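Csm3 (Thermoplasma volcanium, PDB 6AE2) probably binds CRISPR RNA, and may act as an endonuclease, as a RAMP-superfamily subunit of the type III-A effector complex. Local coordinates at residues Val60-Tyr65 with Asp74-Pro79; Ala143-Glu148 with Arg169-Thr174; Arg88-Asn93 with Ser202-Ser207. One frame throughout, in Å; residues are numbered along the deposited sequence.

Contact 1 of 3, residues Val60-Tyr65 with Asp74-Pro79; sequences VITTKY and DLPYIP
Tyr65 lies across Leu75 at about a right angle. Leu75 CD1 sits 4.3 Å from the centroid of the Tyr65 ring, an off-centre CH-pi contact 28° from the ring normal. Tyr65 CG stands anti to its carbonyl carbon (chi1 -67°), which swings the ring across Leu75. Tyr65 OH bonds mainly to Leu132 N of strand 125-132, and makes a weak hydrogen bond to Pro76 O (2.7 Å).

The Tyr77 ring packs among Ile61, Thr62 and Thr63. Ile61 CG2 lies over one face of it, and Thr62 O is near the ring plane at the edge. Thr63 comes across at about a right angle, its CG2 3.6 Å from Tyr77 CD1. Ile61 CD1 ends 3.5 Å from Tyr77 OH.

Between these groups the backbones pair antiparallel. Thr63 and Leu75 form a hydrogen-bonded pair, with Thr63 N to Leu75 O and Leu75 N to Thr63 O both 2.9 Å. Asp74 and Lys64 share a sheet face, while the side chains of Thr62 and Pro76 diverge.

The contact belongs to the hairpin of strands 62-67 and 71-78. Strand 62-67 is outermost within the chain, and strand 125-132 flanks strand 71-78. Pro79 then leads into helix 80-93.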
loop_
_atom_site.group_PDB
_atom_site.type_symbol
_atom_site.label_atom_id
_atom_site.label_comp_id
_atom_site.label_asym_id
_atom_site.label_seq_id
_atom_site.Cartn_x
_atom_site.Cartn_y
_atom_site.Cartn_z
ATOM N N VAL A 60 -15.744 -2.837 3.088
ATOM C CA VAL A 60 -14.683 -3.646 3.664
ATOM C C VAL A 60 -15.271 -4.505 4.774
ATOM O O VAL A 60 -16.326 -4.206 5.338
ATOM C CB VAL A 60 -13.519 -2.786 4.189
ATOM C CG1 VAL A 60 -12.848 -2.040 3.046
ATOM C CG2 VAL A 60 -14.016 -1.827 5.237
ATOM N N ILE A 61 -14.574 -5.595 5.093
ATOM C CA ILE A 61 -15.052 -6.519 6.113
ATOM C C ILE A 61 -14.948 -5.858 7.482
ATOM O O ILE A 61 -13.951 -5.196 7.801
ATOM C CB ILE A 61 -14.273 -7.842 6.041
ATOM C CG1 ILE A 61 -14.979 -8.934 6.846
ATOM C CG2 ILE A 61 -12.821 -7.667 6.488
ATOM C CD1 ILE A 61 -14.457 -10.327 6.554
ATOM N N THR A 62 -15.994 -6.006 8.291
ATOM C CA THR A 62 -16.067 -5.353 9.589
ATOM C C THR A 62 -16.551 -6.335 10.648
ATOM O O THR A 62 -17.058 -7.420 10.347
ATOM C CB THR A 62 -16.996 -4.129 9.559
ATOM O OG1 THR A 62 -18.327 -4.542 9.230
ATOM C CG2 THR A 62 -16.521 -3.110 8.535
ATOM N N THR A 63 -16.382 -5.933 11.906
ATOM C CA THR A 63 -16.939 -6.653 13.041
ATOM C C THR A 63 -17.252 -5.646 14.139
ATOM O O THR A 63 -16.829 -4.489 14.089
ATOM C CB THR A 63 -15.988 -7.742 13.547
ATOM O OG1 THR A 63 -16.681 -8.586 14.473
ATOM C CG2 THR A 63 -14.785 -7.124 14.240
ATOM N N LYS A 64 -18.004 -6.096 15.139
ATOM C CA LYS A 64 -18.455 -5.199 16.193
ATOM C C LYS A 64 -17.315 -4.856 17.148
ATOM O O LYS A 64 -16.610 -5.743 17.640
ATOM C CB LYS A 64 -19.613 -5.826 16.968
ATOM C CG LYS A 64 -20.010 -5.035 18.206
ATOM C CD LYS A 64 -21.199 -5.654 18.924
ATOM C CE LYS A 64 -21.346 -5.083 20.331
ATOM N NZ LYS A 64 -22.610 -5.521 20.992
ATOM N N TYR A 65 -17.137 -3.562 17.402
ATOM C CA TYR A 65 -16.290 -3.063 18.474
ATOM C C TYR A 65 -17.159 -2.358 19.502
ATOM O O TYR A 65 -18.214 -1.807 19.173
ATOM C CB TYR A 65 -15.231 -2.069 17.975
ATOM C CG TYR A 65 -14.149 -2.630 17.076
ATOM C CD1 TYR A 65 -14.455 -3.173 15.834
ATOM C CD2 TYR A 65 -12.814 -2.584 17.461
ATOM C CE1 TYR A 65 -13.463 -3.669 15.006
ATOM C CE2 TYR A 65 -11.816 -3.081 16.640
ATOM C CZ TYR A 65 -12.145 -3.621 15.414
ATOM O OH TYR A 65 -11.154 -4.113 14.593
ATOM N N ASP A 74 -19.563 -1.118 14.203
ATOM C CA ASP A 74 -18.980 -2.006 13.207
ATOM C C ASP A 74 -17.769 -1.311 12.599
ATOM O O ASP A 74 -17.893 -0.216 12.043
ATOM C CB ASP A 74 -20.003 -2.360 12.129
ATOM C CG ASP A 74 -21.036 -3.359 12.613
ATOM O OD1 ASP A 74 -20.773 -4.039 13.628
ATOM O OD2 ASP A 74 -22.110 -3.462 11.984
ATOM N N LEU A 75 -16.604 -1.934 12.709
ATOM C CA LEU A 75 -15.356 -1.321 12.295
ATOM C C LEU A 75 -14.494 -2.357 11.594
ATOM O O LEU A 75 -14.670 -3.564 11.805
ATOM C CB LEU A 75 -14.604 -0.729 13.495
ATOM C CG LEU A 75 -15.043 0.637 14.019
ATOM C CD1 LEU A 75 -14.556 0.818 15.456
ATOM C CD2 LEU A 75 -14.501 1.731 13.108
ATOM N N PRO A 76 -13.557 -1.923 10.750
ATOM C CA PRO A 76 -12.717 -2.881 10.023
ATOM C C PRO A 76 -11.872 -3.740 10.950
ATOM O O PRO A 76 -11.528 -3.348 12.069
ATOM C CB PRO A 76 -11.829 -1.983 9.153
ATOM C CG PRO A 76 -12.609 -0.738 8.985
ATOM C CD PRO A 76 -13.343 -0.542 10.279
ATOM N N TYR A 77 -11.552 -4.935 10.465
ATOM C CA TYR A 77 -10.501 -5.764 11.031
ATOM C C TYR A 77 -9.795 -6.461 9.878
ATOM O O TYR A 77 -10.324 -6.556 8.768
ATOM C CB TYR A 77 -11.042 -6.782 12.048
ATOM C CG TYR A 77 -11.721 -7.997 11.447
ATOM C CD1 TYR A 77 -13.077 -7.980 11.150
ATOM C CD2 TYR A 77 -11.009 -9.166 11.197
ATOM C CE1 TYR A 77 -13.703 -9.087 10.609
ATOM C CE2 TYR A 77 -11.628 -10.276 10.652
ATOM C CZ TYR A 77 -12.974 -10.231 10.362
ATOM O OH TYR A 77 -13.596 -11.332 9.824
ATOM N N ILE A 78 -8.583 -6.937 10.140
ATOM C CA ILE A 78 -7.780 -7.599 9.120
ATOM C C ILE A 78 -7.809 -9.099 9.404
ATOM O O ILE A 78 -7.236 -9.552 10.407
ATOM C CB ILE A 78 -6.344 -7.063 9.083
ATOM C CG1 ILE A 78 -6.346 -5.576 8.727
ATOM C CG2 ILE A 78 -5.517 -7.838 8.073
ATOM C CD1 ILE A 78 -4.968 -5.014 8.441
ATOM N N PRO A 79 -8.460 -9.902 8.566
ATOM C CA PRO A 79 -8.491 -11.348 8.812
ATOM C C PRO A 79 -7.097 -11.947 8.724
ATOM O O PRO A 79 -6.288 -11.563 7.876
ATOM C CB PRO A 79 -9.407 -11.885 7.703
ATOM C CG PRO A 79 -10.121 -10.683 7.147
ATOM C CD PRO A 79 -9.213 -9.518 7.362
#

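Contact 2 of 3, residues Ala143-Glu148 with Arg169-Thr174; sequences ARNVIE and RVRRGT
Val146 meets Val170 on the packed side, the two lying side by side and pointing the same way. Their CG1 atoms are 3.6 Å apart. Thr174 crosses Val146, with CG2 3.9 Å from Val146 CG2. Backbone bonds join the strands here. Arg171 N gives an almost straight bond to Val146 O (2.7 Å, 176°). Glu148 N to Arg169 O (2.8 Å) and Arg169 N to Glu148 O (2.9 Å) close a hydrogen-bonded antiparallel pair. Ile147 faces Val170 in the non-hydrogen-bonded pair beside it.

The looser side is the Asn145 end. Arg171 stretches out from CG to NE and lies alongside Asn145, an exposed residue. One face of its guanidinium rests on the Asn145 backbone, with Asn145 C 3.5 Å above the plane. CG of Arg171 sits between its own N and carbonyl carbon (chi1 76°), which turns the chain over that peptide.

Glu148 and Arg169 run side by side on the other sheet face, the interface side. They form a salt bridge, Glu148 OE2 to Arg169 NH1 at 3.1 Å, whose hydrogen bond is weak. The carboxylate and guanidinium planes are 25° apart. Stronger partners come from the second subunit: its Tyr77 bonds Glu148 OE1, and its Asp129 bridges Arg169 NH2. This pair therefore looks into the subunit interface.

The segments form the base of a two-stranded antiparallel sheet, 147-151 with 166-170. A type II beta turn from Arg171 to Thr174 then leads into strand 175-185 of the main sheet.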
loop_
_atom_site.group_PDB
_atom_site.type_symbol
_atom_site.label_atom_id
_atom_site.label_comp_id
_atom_site.label_asym_id
_atom_site.label_seq_id
_atom_site.Cartn_x
_atom_site.Cartn_y
_atom_site.Cartn_z
ATOM N N ALA A 143 -14.958 6.760 14.879
ATOM C CA ALA A 143 -14.734 5.398 14.417
ATOM C C ALA A 143 -14.534 5.341 12.909
ATOM O O ALA A 143 -13.406 5.171 12.445
ATOM C CB ALA A 143 -15.897 4.494 14.830
ATOM N N ARG A 144 -15.610 5.493 12.135
ATOM C CA ARG A 144 -15.569 5.319 10.688
ATOM C C ARG A 144 -15.133 6.571 9.932
ATOM O O ARG A 144 -15.350 6.658 8.718
ATOM C CB ARG A 144 -16.923 4.830 10.175
ATOM C CG ARG A 144 -17.508 3.763 11.082
ATOM C CD ARG A 144 -17.074 2.366 10.650
ATOM N NE ARG A 144 -17.464 1.995 9.291
ATOM C CZ ARG A 144 -17.701 0.741 8.918
ATOM N NH1 ARG A 144 -17.579 -0.238 9.798
ATOM N NH2 ARG A 144 -18.059 0.456 7.678
ATOM N N ASN A 145 -14.523 7.542 10.616
ATOM C CA ASN A 145 -13.513 8.349 9.944
ATOM C C ASN A 145 -12.416 7.452 9.389
ATOM O O ASN A 145 -11.780 7.787 8.385
ATOM C CB ASN A 145 -12.916 9.366 10.914
ATOM C CG ASN A 145 -13.735 10.633 11.015
ATOM O OD1 ASN A 145 -14.933 10.640 10.738
ATOM N ND2 ASN A 145 -13.086 11.722 11.415
ATOM N N VAL A 146 -12.185 6.309 10.042
ATOM C CA VAL A 146 -11.212 5.316 9.601
ATOM C C VAL A 146 -11.473 4.882 8.163
ATOM O O VAL A 146 -10.548 4.458 7.458
ATOM C CB VAL A 146 -11.238 4.129 10.594
ATOM C CG1 VAL A 146 -10.835 2.818 9.946
ATOM C CG2 VAL A 146 -10.361 4.433 11.801
ATOM N N ILE A 147 -12.710 5.005 7.688
ATOM C CA ILE A 147 -13.094 4.470 6.390
ATOM C C ILE A 147 -13.321 5.611 5.407
ATOM O O ILE A 147 -14.077 6.553 5.684
ATOM C CB ILE A 147 -14.327 3.554 6.493
ATOM C CG1 ILE A 147 -13.885 2.145 6.915
ATOM C CG2 ILE A 147 -15.066 3.500 5.168
ATOM C CD1 ILE A 147 -14.933 1.083 6.779
ATOM N N GLU A 148 -12.655 5.521 4.261
ATOM C CA GLU A 148 -12.849 6.439 3.154
ATOM C C GLU A 148 -13.655 5.751 2.059
ATOM O O GLU A 148 -13.470 4.559 1.789
ATOM C CB GLU A 148 -11.503 6.920 2.602
ATOM C CG GLU A 148 -11.536 7.304 1.132
ATOM C CD GLU A 148 -10.174 7.253 0.470
ATOM O OE1 GLU A 148 -9.828 8.217 -0.245
ATOM O OE2 GLU A 148 -9.446 6.259 0.668
ATOM N N ARG A 169 -12.283 1.960 1.816
ATOM C CA ARG A 169 -10.899 1.695 2.183
ATOM C C ARG A 169 -10.660 2.152 3.614
ATOM O O ARG A 169 -11.311 3.078 4.106
ATOM C CB ARG A 169 -9.888 2.398 1.260
ATOM C CG ARG A 169 -10.231 2.390 -0.218
ATOM C CD ARG A 169 -9.530 3.524 -0.935
ATOM N NE ARG A 169 -8.156 3.180 -1.287
ATOM C CZ ARG A 169 -7.227 4.068 -1.620
ATOM N NH1 ARG A 169 -7.521 5.361 -1.643
ATOM N NH2 ARG A 169 -6.004 3.663 -1.927
ATOM N N VAL A 170 -9.715 1.492 4.274
ATOM C CA VAL A 170 -9.255 1.905 5.592
ATOM C C VAL A 170 -8.163 2.945 5.385
ATOM O O VAL A 170 -7.129 2.654 4.775
ATOM C CB VAL A 170 -8.740 0.707 6.402
ATOM C CG1 VAL A 170 -8.429 1.129 7.822
ATOM C CG2 VAL A 170 -9.761 -0.424 6.388
ATOM N N ARG A 171 -8.398 4.159 5.879
ATOM C CA ARG A 171 -7.531 5.277 5.547
ATOM C C ARG A 171 -6.112 5.043 6.061
ATOM O O ARG A 171 -5.872 4.267 6.988
ATOM C CB ARG A 171 -8.094 6.583 6.111
ATOM C CG ARG A 171 -7.904 6.779 7.607
ATOM C CD ARG A 171 -8.682 7.994 8.087
ATOM N NE ARG A 171 -8.809 8.044 9.541
ATOM C CZ ARG A 171 -9.328 9.070 10.211
ATOM N NH1 ARG A 171 -9.773 10.135 9.557
ATOM N NH2 ARG A 171 -9.404 9.029 11.533
ATOM N N ARG A 172 -5.163 5.714 5.415
ATOM C CA ARG A 172 -3.767 5.631 5.817
ATOM C C ARG A 172 -3.598 6.081 7.261
ATOM O O ARG A 172 -4.188 7.075 7.692
ATOM C CB ARG A 172 -2.920 6.491 4.876
ATOM C CG ARG A 172 -1.670 7.120 5.474
ATOM C CD ARG A 172 -1.185 8.230 4.545
ATOM N NE ARG A 172 0.146 8.740 4.857
ATOM C CZ ARG A 172 1.275 8.156 4.469
ATOM N NH1 ARG A 172 1.227 7.035 3.763
ATOM N NH2 ARG A 172 2.450 8.687 4.784
ATOM N N GLY A 173 -2.803 5.335 8.022
ATOM C CA GLY A 173 -2.478 5.698 9.380
ATOM C C GLY A 173 -3.201 4.908 10.451
ATOM O O GLY A 173 -2.756 4.913 11.603
ATOM N N THR A 174 -4.305 4.245 10.119
ATOM C CA THR A 174 -4.952 3.396 11.106
ATOM C C THR A 174 -4.096 2.166 11.364
ATOM O O THR A 174 -3.416 1.653 10.469
ATOM C CB THR A 174 -6.348 2.968 10.652
ATOM O OG1 THR A 174 -6.244 1.778 9.866
ATOM C CG2 THR A 174 -7.016 4.066 9.843
#

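Contact 3 of 3, residues Arg88-Asn93 with Ser202-Ser207; sequences RSLLEN and SLLEDS
Leu90 reaches out from helix 80-93 and touches Leu203 and Leu204 on helix 190-205 and Ser207 just past its end. CB rests against Leu203, 3.9 Å from Leu203 CD1. The CD1 branch of Leu90 goes on to the backbone of the other helix, 3.6 Å from Leu204 CA. The CD2 branch turns to Ser207, at 4.0 Å from Ser207 CB. Leu90 CG is anti to the carbonyl carbon (chi1 -71°). This places it toward the other helix, where the branch divides its methyls between Leu204 and Ser207.

Leu203 answers from its own side. Its CD1 lies 3.5 Å from Leu90 O and 4.2 Å from Leu91 CD2. The contact across the segments is thus wholly van der Waals in kind.

The helices are the two of a ferredoxin-like core of the kind found in RAMP proteins. Its four strands 26-38, 125-132, 175-185 and 220-230 fit the beta-alpha-beta-beta-alpha-beta order. Leu204 touches Ile222 on strand 220-230 and Lys86 on helix 80-93, so helix 190-205 also packs against the sheet.

Farther out, Leu91 packs on Val105 and Phe109 of helix 104-109, and Leu203 packs on Val94 and on Tyr235 of the second subunit. Past the end of helix 190-205, Asp206 OD2 bonds Tyr235 of the second subunit and Ser207 O bonds Arg128 of that subunit.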
loop_
_atom_site.group_PDB
_atom_site.type_symbol
_atom_site.label_atom_id
_atom_site.label_comp_id
_atom_site.label_asym_id
_atom_site.label_seq_id
_atom_site.Cartn_x
_atom_site.Cartn_y
_atom_site.Cartn_z
ATOM N N ARG A 88 2.066 -16.225 2.151
ATOM C CA ARG A 88 2.353 -17.542 1.592
ATOM C C ARG A 88 2.473 -17.475 0.074
ATOM O O ARG A 88 3.428 -18.003 -0.509
ATOM C CB ARG A 88 1.268 -18.537 2.001
ATOM C CG ARG A 88 1.722 -19.985 1.939
ATOM C CD ARG A 88 0.654 -20.891 1.349
ATOM N NE ARG A 88 1.160 -22.246 1.144
ATOM C CZ ARG A 88 0.968 -23.253 1.990
ATOM N NH1 ARG A 88 0.272 -23.066 3.103
ATOM N NH2 ARG A 88 1.471 -24.451 1.722
ATOM N N SER A 89 1.512 -16.818 -0.583
ATOM C CA SER A 89 1.553 -16.709 -2.038
ATOM C C SER A 89 2.796 -15.969 -2.512
ATOM O O SER A 89 3.344 -16.295 -3.572
ATOM C CB SER A 89 0.294 -16.012 -2.549
ATOM O OG SER A 89 0.324 -14.626 -2.254
ATOM N N LEU A 90 3.261 -14.981 -1.740
ATOM C CA LEU A 90 4.453 -14.235 -2.131
ATOM C C LEU A 90 5.703 -15.103 -2.052
ATOM O O LEU A 90 6.589 -15.005 -2.911
ATOM C CB LEU A 90 4.607 -12.996 -1.252
ATOM C CG LEU A 90 3.598 -11.871 -1.495
ATOM C CD1 LEU A 90 3.454 -11.015 -0.254
ATOM C CD2 LEU A 90 4.014 -11.026 -2.684
ATOM N N LEU A 91 5.797 -15.957 -1.030
ATOM C CA LEU A 91 6.952 -16.840 -0.923
ATOM C C LEU A 91 6.929 -17.910 -2.007
ATOM O O LEU A 91 7.980 -18.298 -2.526
ATOM C CB LEU A 91 7.003 -17.472 0.466
ATOM C CG LEU A 91 7.310 -16.511 1.615
ATOM C CD1 LEU A 91 6.734 -17.032 2.927
ATOM C CD2 LEU A 91 8.808 -16.269 1.733
ATOM N N GLU A 92 5.738 -18.392 -2.365
ATOM C CA GLU A 92 5.626 -19.342 -3.464
ATOM C C GLU A 92 5.927 -18.696 -4.809
ATOM O O GLU A 92 6.295 -19.403 -5.754
ATOM C CB GLU A 92 4.231 -19.968 -3.477
ATOM C CG GLU A 92 3.965 -20.889 -2.298
ATOM C CD GLU A 92 2.488 -21.138 -2.070
ATOM O OE1 GLU A 92 1.677 -20.232 -2.357
ATOM O OE2 GLU A 92 2.137 -22.241 -1.596
ATOM N N ASN A 93 5.782 -17.373 -4.916
ATOM C CA ASN A 93 6.132 -16.681 -6.152
ATOM C C ASN A 93 7.640 -16.533 -6.300
ATOM O O ASN A 93 8.168 -16.624 -7.415
ATOM C CB ASN A 93 5.458 -15.309 -6.201
ATOM C CG ASN A 93 3.957 -15.403 -6.384
ATOM O OD1 ASN A 93 3.418 -16.481 -6.631
ATOM N ND2 ASN A 93 3.274 -14.269 -6.266
ATOM N N SER A 202 8.780 -8.925 4.491
ATOM C CA SER A 202 9.482 -7.988 3.617
ATOM C C SER A 202 8.873 -7.980 2.221
ATOM O O SER A 202 8.683 -6.915 1.620
ATOM C CB SER A 202 10.967 -8.344 3.555
ATOM O OG SER A 202 11.686 -7.723 4.604
ATOM N N LEU A 203 8.561 -9.166 1.688
ATOM C CA LEU A 203 7.922 -9.255 0.378
ATOM C C LEU A 203 6.594 -8.509 0.360
ATOM O O LEU A 203 6.270 -7.823 -0.617
ATOM C CB LEU A 203 7.709 -10.721 0.005
ATOM C CG LEU A 203 8.935 -11.537 -0.405
ATOM C CD1 LEU A 203 8.516 -12.928 -0.849
ATOM C CD2 LEU A 203 9.709 -10.831 -1.506
ATOM N N LEU A 204 5.817 -8.623 1.441
ATOM C CA LEU A 204 4.486 -8.026 1.473
ATOM C C LEU A 204 4.545 -6.504 1.437
ATOM O O LEU A 204 3.651 -5.863 0.872
ATOM C CB LEU A 204 3.736 -8.508 2.717
ATOM C CG LEU A 204 2.411 -7.824 3.063
ATOM C CD1 LEU A 204 1.405 -7.988 1.937
ATOM C CD2 LEU A 204 1.850 -8.376 4.361
ATOM N N GLU A 205 5.583 -5.908 2.024
ATOM C CA GLU A 205 5.658 -4.453 2.082
ATOM C C GLU A 205 5.996 -3.833 0.733
ATOM O O GLU A 205 5.665 -2.665 0.503
ATOM C CB GLU A 205 6.668 -4.026 3.145
ATOM C CG GLU A 205 6.427 -4.699 4.487
ATOM C CD GLU A 205 7.096 -3.983 5.639
ATOM O OE1 GLU A 205 6.412 -3.712 6.648
ATOM O OE2 GLU A 205 8.305 -3.691 5.535
ATOM N N ASP A 206 6.639 -4.580 -0.162
ATOM C CA ASP A 206 6.761 -4.178 -1.555
ATOM C C ASP A 206 5.600 -4.681 -2.403
ATOM O O ASP A 206 5.659 -4.596 -3.636
ATOM C CB ASP A 206 8.088 -4.662 -2.138
ATOM C CG ASP A 206 9.240 -3.746 -1.790
ATOM O OD1 ASP A 206 8.997 -2.651 -1.238
ATOM O OD2 ASP A 206 10.394 -4.114 -2.084
ATOM N N SER A 207 4.557 -5.209 -1.762
ATOM C CA SER A 207 3.323 -5.592 -2.430
ATOM C C SER A 207 2.151 -4.944 -1.700
ATOM O O SER A 207 2.241 -3.779 -1.288
ATOM C CB SER A 207 3.171 -7.114 -2.468
ATOM O OG SER A 207 2.215 -7.503 -3.441
#

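How the contacts relate
Contacts 1 and 2 are neighbours, with centres 11 Å apart. They meet where Val60 CG2 packs on Ile147 CD1 at 3.4 Å and where the poorly ordered Arg144 lies against Thr62 and Leu75. Contact 3 is remote, with its centre 24 Å from each of the other two. Its nearest atoms are about 8 Å from contact 1 and about 11 Å from contact 2. It lies on the opposite side of the chain's centre from contact 1, although strand 71-78 runs into helix 80-93. Contact 2 is nested in the loop that contact 3 closes. Both touch the second subunit, whose copy of Tyr77 bonds Glu148; this chain's contact 1 touches no other chain of the assembly.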